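Local coordinates for protein MglB (Myxococcus xanthus, PDB 6H5B) that is a Roadblock/LC7-domain protein that probably acts as a molecular adaptor and regulator of a small GTPase, perhaps as a guanine-nucleotide exchange factor, at residues A29-L34 / G46-I51; K88-M93 / V104-R109. All blocks are in the same frame, centred on the assembly; numbering follows the deposited sequence.

Contact 1. Residues A29-L34 / G46-I51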
ATOM      1  N   ALA B  29     -10.495   5.992   4.178  1.00 65.05           N
ATOM      2  CA  ALA B  29     -10.230   5.545   2.823  1.00 59.91           C
ATOM      3  C   ALA B  29     -11.234   4.472   2.432  1.00 62.13           C
ATOM      4  O   ALA B  29     -11.658   3.662   3.262  1.00 66.78           O
ATOM      5  CB  ALA B  29      -8.806   4.999   2.706  1.00 46.06           C
ATOM      6  N   LYS B  30     -11.609   4.475   1.150  1.00 61.36           N
ATOM      7  CA  LYS B  30     -12.561   3.487   0.648  1.00 57.92           C
ATOM      8  C   LYS B  30     -12.015   2.073   0.805  1.00 52.82           C
ATOM      9  O   LYS B  30     -12.696   1.186   1.335  1.00 54.35           O
ATOM     10  CB  LYS B  30     -12.892   3.783  -0.815  1.00 56.76           C
ATOM     11  CG  LYS B  30     -14.010   2.935  -1.409  1.00 55.82           C
ATOM     12  CD  LYS B  30     -14.465   3.549  -2.732  1.00 65.84           C
ATOM     13  CE  LYS B  30     -15.589   2.771  -3.399  1.00 75.18           C
ATOM     14  NZ  LYS B  30     -15.922   3.343  -4.740  1.00 78.21           N
ATOM     15  N   VAL B  31     -10.788   1.835   0.344  1.00 50.36           N
ATOM     16  CA  VAL B  31     -10.184   0.514   0.485  1.00 46.72           C
ATOM     17  C   VAL B  31      -8.671   0.664   0.521  1.00 39.69           C
ATOM     18  O   VAL B  31      -8.108   1.618  -0.023  1.00 42.33           O
ATOM     19  CB  VAL B  31     -10.625  -0.450  -0.642  1.00 49.89           C
ATOM     20  CG1 VAL B  31     -10.082   0.005  -1.994  1.00 51.63           C
ATOM     21  CG2 VAL B  31     -10.185  -1.862  -0.316  1.00 49.42           C
ATOM     22  N   VAL B  32      -8.012  -0.298   1.160  1.00 36.00           N
ATOM     23  CA  VAL B  32      -6.562  -0.299   1.309  1.00 37.39           C
ATOM     24  C   VAL B  32      -6.036  -1.701   1.068  1.00 40.53           C
ATOM     25  O   VAL B  32      -6.594  -2.678   1.574  1.00 44.67           O
ATOM     26  CB  VAL B  32      -6.130   0.176   2.706  1.00 42.53           C
ATOM     27  CG1 VAL B  32      -4.698  -0.267   2.990  1.00 39.03           C
ATOM     28  CG2 VAL B  32      -6.272   1.685   2.823  1.00 45.84           C
ATOM     29  N   PHE B  33      -4.935  -1.791   0.331  1.00 36.64           N
ATOM     30  CA  PHE B  33      -4.251  -3.048   0.078  1.00 40.95           C
ATOM     31  C   PHE B  33      -2.772  -2.898   0.391  1.00 43.15           C
ATOM     32  O   PHE B  33      -2.174  -1.849   0.141  1.00 45.33           O
ATOM     33  CB  PHE B  33      -4.412  -3.496  -1.373  1.00 43.09           C
ATOM     34  CG  PHE B  33      -5.836  -3.685  -1.793  1.00 48.76           C
ATOM     35  CD1 PHE B  33      -6.418  -4.946  -1.770  1.00 51.33           C
ATOM     36  CD2 PHE B  33      -6.597  -2.604  -2.211  1.00 47.66           C
ATOM     37  CE1 PHE B  33      -7.733  -5.124  -2.158  1.00 52.44           C
ATOM     38  CE2 PHE B  33      -7.908  -2.772  -2.603  1.00 47.19           C
ATOM     39  CZ  PHE B  33      -8.481  -4.032  -2.576  1.00 50.46           C
ATOM     40  N   LEU B  34      -2.186  -3.956   0.927  1.00 43.64           N
ATOM     41  CA  LEU B  34      -0.752  -4.039   1.142  1.00 46.35           C
ATOM     42  C   LEU B  34      -0.284  -5.292   0.424  1.00 50.52           C
ATOM     43  O   LEU B  34      -0.693  -6.406   0.791  1.00 55.01           O
ATOM     44  CB  LEU B  34      -0.414  -4.082   2.628  1.00 41.43           C
ATOM     45  CG  LEU B  34       1.081  -4.012   2.894  1.00 34.09           C
ATOM     46  CD1 LEU B  34       1.544  -2.606   2.613  1.00 32.66           C
ATOM     47  CD2 LEU B  34       1.374  -4.399   4.328  1.00 34.70           C
ATOM     48  N   GLY B  46     -11.228  -2.336   4.343  1.00 49.41           N
ATOM     49  CA  GLY B  46     -12.237  -1.526   3.690  1.00 50.22           C
ATOM     50  C   GLY B  46     -13.185  -2.342   2.839  1.00 53.15           C
ATOM     51  O   GLY B  46     -13.459  -3.503   3.160  1.00 54.91           O
ATOM     52  N   GLN B  47     -13.684  -1.752   1.747  1.00 55.19           N
ATOM     53  CA  GLN B  47     -14.670  -2.405   0.879  1.00 58.41           C
ATOM     54  C   GLN B  47     -13.969  -3.350  -0.103  1.00 58.34           C
ATOM     55  O   GLN B  47     -13.975  -3.166  -1.323  1.00 58.25           O
ATOM     56  CB  GLN B  47     -15.504  -1.364   0.146  1.00 59.65           C
ATOM     57  CG  GLN B  47     -16.378  -0.495   1.038  1.00 68.49           C
ATOM     58  CD  GLN B  47     -17.343   0.370   0.232  1.00 75.94           C
ATOM     59  OE1 GLN B  47     -17.624   0.088  -0.938  1.00 76.40           O
ATOM     60  NE2 GLN B  47     -17.850   1.433   0.853  1.00 81.30           N
ATOM     61  N   THR B  48     -13.379  -4.408   0.459  1.00 53.35           N
ATOM     62  CA  THR B  48     -12.651  -5.380  -0.347  1.00 58.04           C
ATOM     63  C   THR B  48     -13.564  -6.187  -1.259  1.00 63.77           C
ATOM     64  O   THR B  48     -13.068  -6.827  -2.192  1.00 68.66           O
ATOM     65  CB  THR B  48     -11.859  -6.328   0.555  1.00 66.26           C
ATOM     66  OG1 THR B  48     -12.626  -6.627   1.729  1.00 71.41           O
ATOM     67  CG2 THR B  48     -10.522  -5.708   0.955  1.00 65.90           C
ATOM     68  N   GLN B  49     -14.871  -6.185  -1.011  1.00 69.44           N
ATOM     69  CA  GLN B  49     -15.789  -6.962  -1.832  1.00 68.94           C
ATOM     70  C   GLN B  49     -15.887  -6.362  -3.230  1.00 71.54           C
ATOM     71  O   GLN B  49     -15.710  -5.157  -3.431  1.00 71.00           O
ATOM     72  CB  GLN B  49     -17.181  -7.018  -1.200  1.00 69.40           C
ATOM     73  CG  GLN B  49     -17.929  -5.685  -1.187  1.00 69.14           C
ATOM     74  CD  GLN B  49     -17.514  -4.772  -0.048  1.00 73.41           C
ATOM     75  OE1 GLN B  49     -16.418  -4.894   0.499  1.00 77.31           O
ATOM     76  NE2 GLN B  49     -18.389  -3.838   0.306  1.00 76.74           N
ATOM     77  N   ASN B  50     -16.167  -7.220  -4.205  1.00 63.54           N
ATOM     78  CA  ASN B  50     -16.338  -6.792  -5.595  1.00 77.05           C
ATOM     79  C   ASN B  50     -15.064  -6.180  -6.175  1.00 73.45           C
ATOM     80  O   ASN B  50     -15.119  -5.343  -7.080  1.00 80.89           O
ATOM     81  CB  ASN B  50     -17.509  -5.813  -5.739  1.00 87.59           C
ATOM     82  CG  ASN B  50     -18.852  -6.518  -5.839  1.00 94.29           C
ATOM     83  OD1 ASN B  50     -19.784  -6.203  -5.100  1.00101.27           O
ATOM     84  ND2 ASN B  50     -18.954  -7.481  -6.755  1.00 87.87           N
ATOM     85  N   ILE B  51     -13.907  -6.597  -5.667  1.00 71.31           N
ATOM     86  CA  ILE B  51     -12.618  -6.240  -6.243  1.00 60.29           C
ATOM     87  C   ILE B  51     -11.863  -7.535  -6.499  1.00 54.66           C
ATOM     88  O   ILE B  51     -11.698  -8.350  -5.586  1.00 61.24           O
ATOM     89  CB  ILE B  51     -11.793  -5.311  -5.330  1.00 52.68           C
ATOM     90  CG1 ILE B  51     -12.203  -3.855  -5.518  1.00 50.25           C
ATOM     91  CG2 ILE B  51     -10.307  -5.461  -5.611  1.00 51.26           C
ATOM     92  CD1 ILE B  51     -11.428  -2.899  -4.629  1.00 46.18           C
TER

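Contact 2. Residues K88-M93 / V104-R109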
ATOM      1  N   LYS B  88     -14.624   9.596  -9.905  1.00 68.10           N
ATOM      2  CA  LYS B  88     -15.276   9.456  -8.609  1.00 74.57           C
ATOM      3  C   LYS B  88     -14.337   8.945  -7.530  1.00 75.97           C
ATOM      4  O   LYS B  88     -14.385   9.426  -6.392  1.00 83.29           O
ATOM      5  CB  LYS B  88     -16.486   8.512  -8.718  1.00 78.18           C
ATOM      6  CG  LYS B  88     -17.613   9.010  -9.638  1.00 84.47           C
ATOM      7  CD  LYS B  88     -18.773   8.007  -9.722  1.00 83.11           C
ATOM      8  CE  LYS B  88     -19.895   8.473 -10.668  1.00 82.03           C
ATOM      9  NZ  LYS B  88     -20.703   9.620 -10.137  1.00 77.39           N
ATOM     10  N   ASP B  89     -13.463   8.000  -7.869  1.00 67.81           N
ATOM     11  CA  ASP B  89     -12.491   7.448  -6.940  1.00 68.09           C
ATOM     12  C   ASP B  89     -11.081   7.768  -7.419  1.00 69.39           C
ATOM     13  O   ASP B  89     -10.837   7.973  -8.613  1.00 72.01           O
ATOM     14  CB  ASP B  89     -12.648   5.927  -6.785  1.00 72.56           C
ATOM     15  CG  ASP B  89     -14.072   5.513  -6.464  1.00 85.23           C
ATOM     16  OD1 ASP B  89     -14.931   6.407  -6.321  1.00 93.09           O
ATOM     17  OD2 ASP B  89     -14.326   4.294  -6.334  1.00 88.50           O
ATOM     18  N   SER B  90     -10.150   7.800  -6.473  1.00 64.97           N
ATOM     19  CA  SER B  90      -8.752   8.046  -6.772  1.00 59.54           C
ATOM     20  C   SER B  90      -7.910   6.952  -6.143  1.00 53.14           C
ATOM     21  O   SER B  90      -8.347   6.238  -5.231  1.00 51.89           O
ATOM     22  CB  SER B  90      -8.284   9.420  -6.268  1.00 62.10           C
ATOM     23  OG  SER B  90      -9.005  10.471  -6.888  1.00 62.56           O
ATOM     24  N   LEU B  91      -6.675   6.861  -6.621  1.00 48.53           N
ATOM     25  CA  LEU B  91      -5.761   5.814  -6.222  1.00 49.22           C
ATOM     26  C   LEU B  91      -4.448   6.455  -5.809  1.00 48.33           C
ATOM     27  O   LEU B  91      -3.964   7.379  -6.464  1.00 50.77           O
ATOM     28  CB  LEU B  91      -5.535   4.846  -7.382  1.00 51.58           C
ATOM     29  CG  LEU B  91      -5.026   3.442  -7.075  1.00 54.47           C
ATOM     30  CD1 LEU B  91      -6.155   2.555  -6.562  1.00 52.29           C
ATOM     31  CD2 LEU B  91      -4.378   2.839  -8.312  1.00 56.70           C
ATOM     32  N   TYR B  92      -3.891   5.966  -4.708  1.00 49.76           N
ATOM     33  CA  TYR B  92      -2.619   6.432  -4.180  1.00 50.14           C
ATOM     34  C   TYR B  92      -1.767   5.217  -3.859  1.00 50.51           C
ATOM     35  O   TYR B  92      -2.232   4.299  -3.178  1.00 50.72           O
ATOM     36  CB  TYR B  92      -2.829   7.296  -2.935  1.00 55.30           C
ATOM     37  CG  TYR B  92      -1.647   8.162  -2.593  1.00 50.00           C
ATOM     38  CD1 TYR B  92      -0.709   7.751  -1.658  1.00 47.85           C
ATOM     39  CD2 TYR B  92      -1.465   9.390  -3.215  1.00 47.25           C
ATOM     40  CE1 TYR B  92       0.377   8.543  -1.347  1.00 52.83           C
ATOM     41  CE2 TYR B  92      -0.381  10.192  -2.910  1.00 46.87           C
ATOM     42  CZ  TYR B  92       0.537   9.764  -1.976  1.00 50.54           C
ATOM     43  OH  TYR B  92       1.618  10.555  -1.664  1.00 52.82           O
ATOM     44  N   MET B  93      -0.534   5.194  -4.356  1.00 45.75           N
ATOM     45  CA  MET B  93       0.358   4.062  -4.135  1.00 42.87           C
ATOM     46  C   MET B  93       1.674   4.543  -3.545  1.00 42.06           C
ATOM     47  O   MET B  93       2.352   5.383  -4.143  1.00 49.11           O
ATOM     48  CB  MET B  93       0.594   3.284  -5.433  1.00 41.27           C
ATOM     49  CG  MET B  93      -0.691   2.852  -6.109  1.00 46.40           C
ATOM     50  SD  MET B  93      -0.412   1.555  -7.324  1.00 57.62           S
ATOM     51  CE  MET B  93       0.435   0.334  -6.319  1.00 59.03           C
ATOM     52  N   VAL B 104      -4.232   2.729  -1.891  1.00 41.81           N
ATOM     53  CA  VAL B 104      -5.393   3.321  -1.245  1.00 48.53           C
ATOM     54  C   VAL B 104      -6.340   3.831  -2.315  1.00 49.54           C
ATOM     55  O   VAL B 104      -5.940   4.594  -3.200  1.00 50.91           O
ATOM     56  CB  VAL B 104      -4.992   4.461  -0.292  1.00 46.77           C
ATOM     57  CG1 VAL B 104      -6.221   4.995   0.431  1.00 47.13           C
ATOM     58  CG2 VAL B 104      -3.956   3.975   0.702  1.00 45.05           C
ATOM     59  N   ILE B 105      -7.593   3.416  -2.229  1.00 45.94           N
ATOM     60  CA  ILE B 105      -8.640   3.902  -3.104  1.00 41.88           C
ATOM     61  C   ILE B 105      -9.549   4.749  -2.238  1.00 54.03           C
ATOM     62  O   ILE B 105     -10.069   4.271  -1.220  1.00 59.65           O
ATOM     63  CB  ILE B 105      -9.408   2.753  -3.762  1.00 36.62           C
ATOM     64  CG1 ILE B 105      -8.421   1.727  -4.310  1.00 32.59           C
ATOM     65  CG2 ILE B 105     -10.303   3.292  -4.859  1.00 45.04           C
ATOM     66  CD1 ILE B 105      -9.083   0.526  -4.939  1.00 30.11           C
ATOM     67  N   PHE B 106      -9.715   6.013  -2.613  1.00 48.12           N
ATOM     68  CA  PHE B 106     -10.479   6.899  -1.755  1.00 55.44           C
ATOM     69  C   PHE B 106     -11.446   7.736  -2.567  1.00 70.36           C
ATOM     70  O   PHE B 106     -11.306   7.913  -3.782  1.00 68.28           O
ATOM     71  CB  PHE B 106      -9.582   7.800  -0.901  1.00 52.42           C
ATOM     72  CG  PHE B 106      -8.649   8.648  -1.691  1.00 45.95           C
ATOM     73  CD1 PHE B 106      -7.488   8.113  -2.212  1.00 47.24           C
ATOM     74  CD2 PHE B 106      -8.919   9.983  -1.903  1.00 44.79           C
ATOM     75  CE1 PHE B 106      -6.611   8.896  -2.942  1.00 44.71           C
ATOM     76  CE2 PHE B 106      -8.050  10.771  -2.629  1.00 45.23           C
ATOM     77  CZ  PHE B 106      -6.893  10.229  -3.149  1.00 43.01           C
ATOM     78  N   ASP B 107     -12.437   8.241  -1.839  1.00 53.68           N
ATOM     79  CA  ASP B 107     -13.624   8.953  -2.259  1.00 70.63           C
ATOM     80  C   ASP B 107     -13.487  10.450  -1.945  1.00 65.22           C
ATOM     81  O   ASP B 107     -12.382  10.944  -1.692  1.00 54.57           O
ATOM     82  CB  ASP B 107     -14.812   8.306  -1.536  1.00 95.70           C
ATOM     83  CG  ASP B 107     -16.156   8.733  -2.094  1.00119.19           C
ATOM     84  OD1 ASP B 107     -16.213   9.612  -2.976  1.00127.83           O
ATOM     85  OD2 ASP B 107     -17.183   8.188  -1.645  1.00126.19           O
ATOM     86  N   ASN B 108     -14.620  11.169  -1.984  1.00 83.33           N
ATOM     87  CA  ASN B 108     -14.804  12.477  -1.352  1.00 82.96           C
ATOM     88  C   ASN B 108     -14.866  12.372   0.165  1.00 76.78           C
ATOM     89  O   ASN B 108     -14.817  13.402   0.853  1.00 77.88           O
ATOM     90  CB  ASN B 108     -16.106  13.126  -1.841  1.00 82.96           C
ATOM     91  CG  ASN B 108     -16.116  13.378  -3.322  1.00 87.66           C
ATOM     92  OD1 ASN B 108     -15.801  14.478  -3.763  1.00 91.12           O
ATOM     93  ND2 ASN B 108     -16.504  12.371  -4.104  1.00 87.64           N
ATOM     94  N   ARG B 109     -15.052  11.159   0.693  1.00 67.50           N
ATOM     95  CA  ARG B 109     -15.067  10.967   2.137  1.00 66.43           C
ATOM     96  C   ARG B 109     -13.782  11.460   2.789  1.00 54.85           C
ATOM     97  O   ARG B 109     -13.753  11.659   4.008  1.00 48.92           O
ATOM     98  CB  ARG B 109     -15.278   9.488   2.475  1.00 79.45           C
ATOM     99  CG  ARG B 109     -16.513   8.858   1.857  1.00 93.01           C
ATOM    100  CD  ARG B 109     -16.213   7.450   1.324  1.00103.96           C
ATOM    101  NE  ARG B 109     -15.851   6.497   2.376  1.00108.32           N
ATOM    102  CZ  ARG B 109     -15.806   5.174   2.207  1.00109.77           C
ATOM    103  NH1 ARG B 109     -16.103   4.637   1.029  1.00109.69           N
ATOM    104  NH2 ARG B 109     -15.471   4.381   3.218  1.00110.56           N
TER

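Contact 1. Residues A29-L34 / G46-I51
Ile51 meets Phe33 at the rim of the aromatic ring: its CD1 lies near the ring plane, 3.8 Å from Phe33 CZ, and the two side chains approach from opposite directions. CG2 of Ile51 comes equally near to Phe33 CZ, so both methyls meet the same ring carbon. CD1 also faces Val31, whose CG1 comes tip to tip with it at 4.1 Å. Ile51 can serve both partners because its CG1 is anti to its carbonyl carbon (chi1 -84°) and the chain then runs on extended to CD1. Val31 uses its other branch for Thr48; Val31 CG2 lies 4.1 Å from Thr48 CG2, with the side chains nearly at right angles. Thr48 opens the type II turn that brings Ile51 back over strand 31-36, while Leu56 of helix 53-74 touches both Phe33 and Ile51. Beside these apolar groups, Gln47 N donates to Lys30 O at 3.1 Å, an almost straight bond (171°) lying in the carbonyl plane. It follows the antiparallel, non-hydrogen-bonded pair of Val31 and Gly46. The chemistry is thus divided: a single backbone bond marks where the chain leaves strand 41-46, and apolar contacts of methyls with Val31 and the Phe33 ring accompany its way to helix 53-74.

Contact 2. Residues K88-M93 / V104-R109
The open end of the beta hairpin formed by strands 90-96 and 100-106 illustrates how an antiparallel ladder sorts its side chains between two faces of a Roadblock/LC7 sheet. Ser90 and Tyr92 form hydrogen-bonded pairs with Phe106 and Val104, respectively, flanking the non-hydrogen-bonded pair of Leu91 and Ile105. Four backbone bonds result; Ser90 N to Phe106 O measures 2.9 Å, and Val104 N to Tyr92 O, in the carbonyl plane, 2.8 Å. On the face carrying Ser90, Tyr92, Val104 and Phe106, the Phe106 ring turns back across the ladder because CG sits between the backbone N and the carbonyl carbon (chi1 58°). Ser90 CB then lies over one ring face, a CH-pi contact 3.9 Å from the centroid and 26° off the normal. Tyr92 CB approaches the same ring obliquely, 4.1 Å from Phe106 CE1. With an alanine here in place of the ring, Ser90 CB is likely to lose its aromatic cover and a gap to open beside Tyr92 and Phe83 of strand 81-84, which also touches the ring. Helix 112-130 packs on this face through Tyr92 and Val104, and Tyr92 OH is hydrogen-bonded to Asn81. On the other face Leu91 and Ile105 lie side by side and point the same way, the CD1 methyl of Leu91 set against CG1 of Ile105.

Contacts 1 and 2, their centres 10 Å apart, both reach the same antiparallel sheet, where strand 31-36 runs beside strand 100-106; contact 1 closes along the chain before contact 2 opens. Ile105 N lies 2.9 Å from Val31 O, a probable hydrogen bond that ties the two contacts through the backbone. Next to this bond, Lys30 and Val31 both face Ile105 in a classic beta bulge. The Lys30 side chain, extended from the bulge, carries NZ to Asp89 OD2, a salt bridge between the contacts. Ala29 CB packs against Val104 CG1. Contact 1 involves strand 41-46, outermost within this chain; contact 2 pairs the central strand 100-106 with strand 90-96, helix 112-130 packed on one face.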